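Local coordinates for designed helical repeat protein (Synthetic construct, PDB 5CWG), which is a de novo designed helical repeat protein, made to explore the range of repeat architectures, with no natural function to infer, at residues R111-V116 with R132-A137. Numbering follows the deposited sequence.
Sequences RLIKEV and RAAAEA
A134 sets its methyl against the backbone of I113, with L112 and V116 closing in around it, an instance of how an alanine lets two helices draw near in an antiparallel helical hairpin. The partners are helix 103-123 and helix 127-148, consecutive in this helical repeat array; their segment axes come within 8.7 Å at 154° between N-to-C directions. The methyl fits between L112, I113 and V116 of the facing helix. A134 CB lies 3.8 Å from I113 CA, so it meets main chain as well as side chain, and the CA atoms of I113 and A134 are just 5.2 Å apart.

The larger side chains border this methyl. In one of its two modelled conformers, I113 holds CG1 beside its own backbone N (chi1 -66°), and that methylene packs 4.0 Å from A134 CB; beyond the pair, this conformer also touches A87 and V91 of helix 77-98 and L62 of helix 53-73. L112 lays its CD2 methyl against the carbonyl oxygen of A134 rather than against the methyl, with CD2 resting 3.9 Å from A134 O. It further reaches I163 of helix 153-173, linking the hairpin to the next helix in the chain.

No hydrogen bond crosses between the two segments, and all the touching residues are buried, so apolar packing carries the contact. V116, one turn on from L112, lays its branched end broadside to the methyl: CB is 3.9 Å from A134 CB, with CG2 at 4.0 Å and CG1 at 4.1 Å from that same methyl carbon.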
loop_
_atom_site.group_PDB
_atom_site.type_symbol
_atom_site.label_atom_id
_atom_site.label_comp_id
_atom_site.label_asym_id
_atom_site.label_seq_id
_atom_site.Cartn_x
_atom_site.Cartn_y
_atom_site.Cartn_z
ATOM N N ARG A 111 4.230 0.299 -3.905
ATOM C CA ARG A 111 4.828 1.586 -4.202
ATOM C C ARG A 111 3.751 2.643 -4.486
ATOM O O ARG A 111 3.858 3.790 -4.044
ATOM C CB ARG A 111 5.783 1.478 -5.393
ATOM C CG ARG A 111 6.743 2.633 -5.467
ATOM C CD ARG A 111 7.595 2.675 -6.712
ATOM N NE ARG A 111 8.108 1.409 -7.182
ATOM C CZ ARG A 111 8.661 1.255 -8.382
ATOM N NH1 ARG A 111 8.790 2.296 -9.200
ATOM N NH2 ARG A 111 9.096 0.070 -8.768
ATOM N N LEU A 112 2.714 2.267 -5.219
ATOM C CA LEU A 112 1.617 3.171 -5.495
ATOM C C LEU A 112 0.954 3.632 -4.199
ATOM O O LEU A 112 0.676 4.815 -4.016
ATOM C CB LEU A 112 0.601 2.508 -6.419
ATOM C CG LEU A 112 -0.673 3.313 -6.675
ATOM C CD1 LEU A 112 -0.383 4.604 -7.451
ATOM C CD2 LEU A 112 -1.697 2.451 -7.399
ATOM N N ILE A 113 0.690 2.730 -3.274
ATOM C CA ILE A 113 0.117 3.159 -2.011
ATOM C C ILE A 113 1.007 4.160 -1.313
ATOM O O ILE A 113 0.540 5.200 -0.846
ATOM C CB ILE A 113 -0.139 1.963 -1.066
ATOM C CG1 ILE A 113 -1.209 1.082 -1.641
ATOM C CG2 ILE A 113 -0.545 2.434 0.337
ATOM C CD1 ILE A 113 -1.262 -0.262 -1.011
ATOM N N LYS A 114 2.290 3.845 -1.230
ATOM C CA LYS A 114 3.228 4.733 -0.557
ATOM C C LYS A 114 3.210 6.121 -1.184
ATOM O O LYS A 114 3.209 7.138 -0.479
ATOM C CB LYS A 114 4.628 4.146 -0.626
ATOM C CG LYS A 114 5.691 4.978 0.068
ATOM C CD LYS A 114 6.339 6.038 -0.828
ATOM C CE LYS A 114 7.146 5.438 -1.969
ATOM N NZ LYS A 114 8.267 4.590 -1.485
ATOM N N GLU A 115 3.212 6.177 -2.509
ATOM C CA GLU A 115 3.262 7.451 -3.199
ATOM C C GLU A 115 1.982 8.271 -2.984
ATOM O O GLU A 115 2.029 9.490 -2.726
ATOM C CB GLU A 115 3.559 7.215 -4.668
ATOM C CG GLU A 115 4.978 6.681 -4.855
ATOM C CD GLU A 115 5.286 6.157 -6.238
ATOM O OE1 GLU A 115 4.378 5.867 -7.042
ATOM O OE2 GLU A 115 6.497 6.033 -6.523
ATOM N N VAL A 116 0.821 7.626 -3.067
ATOM C CA VAL A 116 -0.448 8.322 -2.889
ATOM C C VAL A 116 -0.587 8.792 -1.425
ATOM O O VAL A 116 -1.002 9.923 -1.158
ATOM C CB VAL A 116 -1.625 7.426 -3.339
ATOM C CG1 VAL A 116 -2.972 8.028 -2.980
ATOM C CG2 VAL A 116 -1.558 7.199 -4.849
ATOM N N ARG A 132 -7.164 4.220 0.603
ATOM C CA ARG A 132 -8.310 3.540 -0.010
ATOM C C ARG A 132 -8.318 3.754 -1.517
ATOM O O ARG A 132 -8.513 2.829 -2.287
ATOM C CB ARG A 132 -9.629 4.057 0.578
ATOM C CG ARG A 132 -10.083 3.380 1.863
ATOM C CD ARG A 132 -11.588 3.657 2.172
ATOM N NE ARG A 132 -11.915 5.051 2.492
ATOM C CZ ARG A 132 -11.748 5.614 3.683
ATOM N NH1 ARG A 132 -11.243 4.924 4.693
ATOM N NH2 ARG A 132 -12.084 6.881 3.866
ATOM N N ALA A 133 -8.036 4.978 -1.944
ATOM C CA ALA A 133 -8.014 5.277 -3.356
ATOM C C ALA A 133 -6.933 4.482 -4.075
ATOM O O ALA A 133 -7.164 3.927 -5.150
ATOM C CB ALA A 133 -7.821 6.782 -3.582
ATOM N N ALA A 134 -5.740 4.414 -3.496
ATOM C CA ALA A 134 -4.650 3.687 -4.122
ATOM C C ALA A 134 -4.943 2.187 -4.173
ATOM O O ALA A 134 -4.753 1.546 -5.201
ATOM C CB ALA A 134 -3.358 3.968 -3.403
ATOM N N ALA A 135 -5.402 1.635 -3.058
ATOM C CA ALA A 135 -5.689 0.204 -3.019
ATOM C C ALA A 135 -6.853 -0.134 -3.943
ATOM O O ALA A 135 -6.854 -1.193 -4.563
ATOM C CB ALA A 135 -6.004 -0.237 -1.597
ATOM N N GLU A 136 -7.865 0.720 -4.005
ATOM C CA GLU A 136 -8.999 0.464 -4.875
ATOM C C GLU A 136 -8.613 0.516 -6.328
ATOM O O GLU A 136 -9.131 -0.246 -7.126
ATOM C CB GLU A 136 -10.116 1.466 -4.618
ATOM C CG GLU A 136 -11.342 1.227 -5.477
ATOM C CD GLU A 136 -12.086 -0.024 -5.089
ATOM O OE1 GLU A 136 -11.874 -0.540 -3.961
ATOM O OE2 GLU A 136 -12.913 -0.491 -5.911
ATOM N N ALA A 137 -7.674 1.387 -6.677
ATOM C CA ALA A 137 -7.198 1.436 -8.039
ATOM C C ALA A 137 -6.538 0.094 -8.409
ATOM O O ALA A 137 -6.771 -0.452 -9.487
ATOM C CB ALA A 137 -6.243 2.619 -8.238
#